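Local coordinates for protein inorganic pyrophosphatase (Helicobacter pylori, PDB 2BQX) that probably hydrolyses inorganic pyrophosphate to two phosphate ions with the help of magnesium, working as a homohexamer, at residues K132-H135 with F136-Y140; S159-K162 with V163-A167; T139-D142 with L143-N146. All coordinates share one frame; numbering follows the deposited sequence.

Interaction 1. Residues K132-H135 with F136-Y140; sequences KIKH and FFETY
I133 and F137 run side by side one helical turn apart and form the tightly packed flank of this contact. I133 CG2 sits at the edge of the F137 ring, in its plane, 3.8 Å from CE2. F137 CG lies beside the backbone N of its own residue (chi1 -75°), which brings ring atom CD2 to within 3.2 Å of I133 O, the carbonyl that takes the hydrogen bond from F137 N. Further along the helix, H135 O accepts the hydroxyl of T139: OG1 is 2.9 Å away, and a longer, weak bond from T139 N reaches the same oxygen. The methyl CG2 of T139 lies over one face of the H135 imidazole, 4.2 Å from the ring centroid, as a CH-pi contact, while NE2 of that ring bonds D142 of the second subunit. The K134 and E138 side is looser. Their chains run alongside each other, yet K134 NZ stays 6.4 Å from E138 OE1, and E138 OE2 turns instead to the backbone N of V151. Helix 127-139 thus lays I133 and F137 on L71 of strand 69-72, L92 of strand 83-96 and residues of strand 149-156, while H135 and T139 meet the second subunit.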
loop_
_atom_site.group_PDB
_atom_site.type_symbol
_atom_site.label_atom_id
_atom_site.label_comp_id
_atom_site.label_asym_id
_atom_site.label_seq_id
_atom_site.Cartn_x
_atom_site.Cartn_y
_atom_site.Cartn_z
ATOM N N LYS A 132 16.638 11.978 11.778
ATOM C CA LYS A 132 16.044 10.688 11.418
ATOM C C LYS A 132 17.011 9.883 10.559
ATOM O O LYS A 132 17.180 8.679 10.748
ATOM C CB LYS A 132 14.721 10.883 10.656
ATOM C CG LYS A 132 14.090 9.562 10.173
ATOM C CD LYS A 132 12.816 9.770 9.348
ATOM C CE LYS A 132 11.654 10.285 10.182
ATOM N NZ LYS A 132 10.384 10.401 9.384
ATOM N N ILE A 133 17.644 10.551 9.602
ATOM C CA ILE A 133 18.593 9.871 8.729
ATOM C C ILE A 133 19.800 9.372 9.515
ATOM O O ILE A 133 20.245 8.227 9.349
ATOM C CB ILE A 133 19.062 10.800 7.600
ATOM C CG1 ILE A 133 17.894 11.055 6.645
ATOM C CG2 ILE A 133 20.269 10.193 6.884
ATOM C CD1 ILE A 133 18.187 12.032 5.537
ATOM N N LYS A 134 20.326 10.229 10.382
ATOM C CA LYS A 134 21.485 9.872 11.192
ATOM C C LYS A 134 21.185 8.695 12.114
ATOM O O LYS A 134 21.983 7.767 12.239
ATOM C CB LYS A 134 21.941 11.086 12.016
ATOM C CG LYS A 134 22.996 10.777 13.074
ATOM C CD LYS A 134 23.835 12.014 13.413
ATOM C CE LYS A 134 22.998 13.157 13.959
ATOM N NZ LYS A 134 23.818 14.394 14.172
ATOM N N HIS A 135 20.022 8.741 12.754
ATOM C CA HIS A 135 19.613 7.692 13.674
ATOM C C HIS A 135 19.399 6.359 12.947
ATOM O O HIS A 135 19.626 5.285 13.510
ATOM C CB HIS A 135 18.343 8.137 14.407
ATOM C CG HIS A 135 17.750 7.083 15.285
ATOM N ND1 HIS A 135 16.719 6.267 14.872
ATOM C CD2 HIS A 135 18.067 6.684 16.539
ATOM C CE1 HIS A 135 16.430 5.408 15.833
ATOM N NE2 HIS A 135 17.232 5.640 16.856
ATOM N N PHE A 136 18.971 6.429 11.692
ATOM C CA PHE A 136 18.760 5.215 10.911
ATOM C C PHE A 136 20.084 4.488 10.685
ATOM O O PHE A 136 20.208 3.287 10.941
ATOM C CB PHE A 136 18.139 5.540 9.554
ATOM C CG PHE A 136 18.061 4.357 8.635
ATOM C CD1 PHE A 136 17.054 3.408 8.785
ATOM C CD2 PHE A 136 19.009 4.178 7.634
ATOM C CE1 PHE A 136 16.991 2.295 7.948
ATOM C CE2 PHE A 136 18.958 3.067 6.791
ATOM C CZ PHE A 136 17.945 2.123 6.948
ATOM N N PHE A 137 21.080 5.217 10.204
ATOM C CA PHE A 137 22.377 4.598 9.944
ATOM C C PHE A 137 23.052 4.186 11.242
ATOM O O PHE A 137 23.777 3.190 11.293
ATOM C CB PHE A 137 23.253 5.560 9.138
ATOM C CG PHE A 137 22.854 5.654 7.695
ATOM C CD1 PHE A 137 23.113 4.599 6.823
ATOM C CD2 PHE A 137 22.175 6.769 7.216
ATOM C CE1 PHE A 137 22.697 4.648 5.494
ATOM C CE2 PHE A 137 21.753 6.829 5.890
ATOM C CZ PHE A 137 22.016 5.763 5.025
ATOM N N GLU A 138 22.787 4.939 12.299
ATOM C CA GLU A 138 23.375 4.637 13.594
ATOM C C GLU A 138 22.827 3.339 14.197
ATOM O O GLU A 138 23.504 2.698 15.001
ATOM C CB GLU A 138 23.112 5.792 14.559
ATOM C CG GLU A 138 24.093 5.878 15.702
ATOM C CD GLU A 138 24.980 7.107 15.597
ATOM O OE1 GLU A 138 24.468 8.237 15.809
ATOM O OE2 GLU A 138 26.181 6.947 15.290
ATOM N N THR A 139 21.624 2.931 13.795
ATOM C CA THR A 139 21.015 1.733 14.375
ATOM C C THR A 139 20.576 0.589 13.461
ATOM O O THR A 139 20.333 -0.515 13.944
ATOM C CB THR A 139 19.764 2.114 15.188
ATOM O OG1 THR A 139 18.765 2.651 14.305
ATOM C CG2 THR A 139 20.103 3.143 16.249
ATOM N N TYR A 140 20.480 0.831 12.160
ATOM C CA TYR A 140 19.990 -0.197 11.248
ATOM C C TYR A 140 20.827 -1.469 11.144
ATOM O O TYR A 140 20.356 -2.486 10.632
ATOM C CB TYR A 140 19.734 0.411 9.862
ATOM C CG TYR A 140 20.922 0.499 8.927
ATOM C CD1 TYR A 140 22.111 1.114 9.315
ATOM C CD2 TYR A 140 20.824 0.022 7.617
ATOM C CE1 TYR A 140 23.172 1.257 8.417
ATOM C CE2 TYR A 140 21.875 0.162 6.714
ATOM C CZ TYR A 140 23.043 0.781 7.123
ATOM O OH TYR A 140 24.076 0.939 6.228
#

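Interaction 2. Residues S159-K162 with V163-A167; sequences SAIK and VLEKA
I161 and E165 lie side by side on successive turns, and the glutamate can be followed outward along its neighbour. E165 CB passes 3.5 Å from I161 O. The next carbon, CG, comes closer, 3.0 Å from I161 O, because chi1 of -57° sets it beside its own backbone N, which donates a nearly straight hydrogen bond (171°) to that same oxygen. CD then reaches the branch methyl of I161, 3.9 Å from CG2, and OE2 ends 3.8 Å from the same methyl. CB and CG are thus laid against a backbone oxygen and CD and OE2 against an aliphatic methyl; no lysine of the two segments pairs with the carboxylate. On another side of the helix V163 turns CG2 to S159 O at 3.3 Å, the carbonyl that V163 N also bonds. S159 OG hydrogen-bonds E155 OE1. K162 and K166 project from the exposed side, the former in a weak, long ion pair with E158. A160 and L164 face inward onto L88 of strand 83-96, and V163 packs on E102 and L104 of strand 99-108. Regular i to i+4 bonding with one apolar flank and one charged flank makes this a classic amphipathic alpha-helix, here the C-terminal helix packed against the beta-sheet core.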
loop_
_atom_site.group_PDB
_atom_site.type_symbol
_atom_site.label_atom_id
_atom_site.label_comp_id
_atom_site.label_asym_id
_atom_site.label_seq_id
_atom_site.Cartn_x
_atom_site.Cartn_y
_atom_site.Cartn_z
ATOM N N SER A 159 31.519 20.479 0.634
ATOM C CA SER A 159 32.239 19.275 1.034
ATOM C C SER A 159 31.820 18.079 0.186
ATOM O O SER A 159 32.651 17.263 -0.209
ATOM C CB SER A 159 31.984 18.968 2.508
ATOM O OG SER A 159 32.635 17.765 2.888
ATOM N N ALA A 160 30.527 17.982 -0.095
ATOM C CA ALA A 160 30.005 16.885 -0.896
ATOM C C ALA A 160 30.613 16.891 -2.296
ATOM O O ALA A 160 30.926 15.836 -2.849
ATOM C CB ALA A 160 28.478 16.980 -0.983
ATOM N N ILE A 161 30.765 18.080 -2.870
ATOM C CA ILE A 161 31.340 18.221 -4.204
ATOM C C ILE A 161 32.770 17.688 -4.213
ATOM O O ILE A 161 33.193 17.036 -5.168
ATOM C CB ILE A 161 31.317 19.701 -4.659
ATOM C CG1 ILE A 161 29.865 20.125 -4.914
ATOM C CG2 ILE A 161 32.154 19.884 -5.928
ATOM C CD1 ILE A 161 29.668 21.611 -5.090
ATOM N N LYS A 162 33.509 17.963 -3.145
ATOM C CA LYS A 162 34.883 17.483 -3.038
ATOM C C LYS A 162 34.904 15.962 -3.029
ATOM O O LYS A 162 35.736 15.337 -3.686
ATOM C CB LYS A 162 35.531 18.026 -1.764
ATOM C CG LYS A 162 35.867 19.507 -1.844
ATOM C CD LYS A 162 36.509 20.002 -0.559
ATOM C CE LYS A 162 37.029 21.419 -0.721
ATOM N NZ LYS A 162 35.949 22.368 -1.109
ATOM N N VAL A 163 33.974 15.372 -2.283
ATOM C CA VAL A 163 33.863 13.922 -2.184
ATOM C C VAL A 163 33.566 13.327 -3.551
ATOM O O VAL A 163 34.171 12.329 -3.955
ATOM C CB VAL A 163 32.738 13.533 -1.189
ATOM C CG1 VAL A 163 32.529 12.025 -1.177
ATOM C CG2 VAL A 163 33.104 14.025 0.204
ATOM N N LEU A 164 32.631 13.946 -4.267
ATOM C CA LEU A 164 32.259 13.472 -5.591
ATOM C C LEU A 164 33.424 13.560 -6.574
ATOM O O LEU A 164 33.722 12.596 -7.268
ATOM C CB LEU A 164 31.075 14.278 -6.136
ATOM C CG LEU A 164 30.646 13.919 -7.560
ATOM C CD1 LEU A 164 30.191 12.459 -7.614
ATOM C CD2 LEU A 164 29.529 14.838 -7.994
ATOM N N GLU A 165 34.080 14.716 -6.633
ATOM C CA GLU A 165 35.195 14.889 -7.564
ATOM C C GLU A 165 36.323 13.905 -7.272
ATOM O O GLU A 165 36.945 13.365 -8.188
ATOM C CB GLU A 165 35.715 16.327 -7.512
ATOM C CG GLU A 165 34.643 17.361 -7.822
ATOM C CD GLU A 165 35.198 18.761 -8.004
ATOM O OE1 GLU A 165 36.225 19.084 -7.369
ATOM O OE2 GLU A 165 34.592 19.543 -8.772
ATOM N N LYS A 166 36.587 13.673 -5.992
ATOM C CA LYS A 166 37.631 12.738 -5.600
ATOM C C LYS A 166 37.255 11.330 -6.071
ATOM O O LYS A 166 38.110 10.565 -6.533
ATOM C CB LYS A 166 37.801 12.769 -4.083
ATOM C CG LYS A 166 38.920 11.911 -3.547
ATOM C CD LYS A 166 39.193 12.267 -2.096
ATOM C CE LYS A 166 40.381 11.494 -1.563
ATOM N NZ LYS A 166 40.720 11.926 -0.177
ATOM N N ALA A 167 35.971 10.995 -5.973
ATOM C CA ALA A 167 35.492 9.680 -6.394
ATOM C C ALA A 167 35.531 9.547 -7.914
ATOM O O ALA A 167 35.786 8.465 -8.446
ATOM C CB ALA A 167 34.069 9.448 -5.881
#

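Interaction 3. Residues T139-D142 with L143-N146; sequences TYKD and LEPN
Two overlapping type I beta turns, T139 to D142 and K141 to E144, carry the chain away from helix 127-139, and the contact belongs to this loop. K141 O takes the hydrogen bond that closes the second turn, from E144 N at 3.1 Å. The donor stands well above the carbonyl plane, 66° out of it, so it does not lie on a lone pair of the oxygen. The side chains of K141 and E144 cross obliquely: K141 CG comes 4.1 Å from E144 OE2, while NZ remains 5.4 Å from OE1. E144 CG lies beside the backbone N of its own residue (chi1 -73°) and the chain is extended beyond it, which carries OE2 to K141 CG and to a water. The lysine's own CG also rests over one face of the Y140 ring, towards its rim. Two waters fill in the polar bridging. One donates to T139 O and accepts from L143 N at 3.0 Å. The other lies between Y140 O and E144 OE2, 2.7 Å from the carboxylate oxygen. E144 OE1 is held by a salt bridge to R42, a predicted substrate-binding residue; E144 may thus help orient the R42 guanidinium from the second shell of the site, to which Y140 is also assigned by prediction. L143 packs on H135 of the second subunit. Within the subunit, the loop leads from helix 127-139 into strand 149-156, with Y140 and K141 both resting on V149, and L143 and E144 on Y45.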
loop_
_atom_site.group_PDB
_atom_site.type_symbol
_atom_site.label_atom_id
_atom_site.label_comp_id
_atom_site.label_asym_id
_atom_site.label_seq_id
_atom_site.Cartn_x
_atom_site.Cartn_y
_atom_site.Cartn_z
ATOM N N THR A 139 21.624 2.931 13.795
ATOM C CA THR A 139 21.015 1.733 14.375
ATOM C C THR A 139 20.576 0.589 13.461
ATOM O O THR A 139 20.333 -0.515 13.944
ATOM C CB THR A 139 19.764 2.114 15.188
ATOM O OG1 THR A 139 18.765 2.651 14.305
ATOM C CG2 THR A 139 20.103 3.143 16.249
ATOM N N TYR A 140 20.480 0.831 12.160
ATOM C CA TYR A 140 19.990 -0.197 11.248
ATOM C C TYR A 140 20.827 -1.469 11.144
ATOM O O TYR A 140 20.356 -2.486 10.632
ATOM C CB TYR A 140 19.734 0.411 9.862
ATOM C CG TYR A 140 20.922 0.499 8.927
ATOM C CD1 TYR A 140 22.111 1.114 9.315
ATOM C CD2 TYR A 140 20.824 0.022 7.617
ATOM C CE1 TYR A 140 23.172 1.257 8.417
ATOM C CE2 TYR A 140 21.875 0.162 6.714
ATOM C CZ TYR A 140 23.043 0.781 7.123
ATOM O OH TYR A 140 24.076 0.939 6.228
ATOM N N LYS A 141 22.060 -1.419 11.634
ATOM C CA LYS A 141 22.917 -2.598 11.610
ATOM C C LYS A 141 23.175 -3.118 13.017
ATOM O O LYS A 141 24.001 -4.008 13.208
ATOM C CB LYS A 141 24.247 -2.297 10.912
ATOM C CG LYS A 141 24.146 -2.251 9.405
ATOM C CD LYS A 141 25.509 -2.077 8.773
ATOM C CE LYS A 141 25.420 -2.150 7.267
ATOM N NZ LYS A 141 26.771 -2.046 6.644
ATOM N N ASP A 142 22.465 -2.575 14.003
ATOM C CA ASP A 142 22.645 -3.024 15.386
ATOM C C ASP A 142 22.521 -4.539 15.507
ATOM O O ASP A 142 23.379 -5.189 16.098
ATOM C CB ASP A 142 21.609 -2.398 16.335
ATOM C CG ASP A 142 21.881 -0.930 16.652
ATOM O OD1 ASP A 142 23.020 -0.452 16.444
ATOM O OD2 ASP A 142 20.937 -0.261 17.136
ATOM N N LEU A 143 21.450 -5.093 14.945
ATOM C CA LEU A 143 21.187 -6.527 15.028
ATOM C C LEU A 143 22.071 -7.421 14.167
ATOM O O LEU A 143 22.063 -8.635 14.328
ATOM C CB LEU A 143 19.715 -6.803 14.698
ATOM C CG LEU A 143 18.697 -6.189 15.666
ATOM C CD1 LEU A 143 17.293 -6.333 15.104
ATOM C CD2 LEU A 143 18.803 -6.861 17.028
ATOM N N GLU A 144 22.814 -6.833 13.237
ATOM C CA GLU A 144 23.681 -7.638 12.392
ATOM C C GLU A 144 24.981 -7.914 13.125
ATOM O O GLU A 144 25.689 -6.993 13.525
ATOM C CB GLU A 144 23.946 -6.934 11.068
ATOM C CG GLU A 144 22.737 -6.938 10.149
ATOM C CD GLU A 144 23.018 -6.295 8.815
ATOM O OE1 GLU A 144 24.128 -6.502 8.288
ATOM O OE2 GLU A 144 22.123 -5.596 8.284
ATOM N N PRO A 145 25.305 -9.196 13.328
ATOM C CA PRO A 145 26.539 -9.556 14.030
ATOM C C PRO A 145 27.813 -9.127 13.308
ATOM O O PRO A 145 27.903 -9.195 12.084
ATOM C CB PRO A 145 26.423 -11.071 14.171
ATOM C CG PRO A 145 25.577 -11.463 12.993
ATOM C CD PRO A 145 24.525 -10.394 12.979
ATOM N N ASN A 146 28.788 -8.663 14.081
ATOM C CA ASN A 146 30.076 -8.246 13.535
ATOM C C ASN A 146 30.009 -6.993 12.666
ATOM O O ASN A 146 30.950 -6.688 11.931
ATOM C CB ASN A 146 30.690 -9.402 12.737
ATOM C CG ASN A 146 30.688 -10.706 13.512
ATOM O OD1 ASN A 146 31.158 -10.761 14.646
ATOM N ND2 ASN A 146 30.154 -11.764 12.904
HETATM O O HOH W 1 19.403 -3.258 13.708
HETATM O O HOH W 2 19.697 -5.086 9.357
#

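Interactions 1 and 3 share T139 and Y140 and are consecutive: the helix of interaction 1 gives way to the turns of interaction 3, their centres about 11 Å apart. Interaction 1 is largely core, combining aromatic and aliphatic packing with helical backbone bonds, whereas interaction 3 lies at the surface and relies on turns, waters and charged groups. Both reach the second subunit, and the two meet each other's copies across that interface. Interaction 2 stands apart, its centre about 23 Å from that of interaction 1 and 28 Å from that of interaction 3. It is partly buried, is touched by no other subunit and, like interaction 1, packs on strand 83-96.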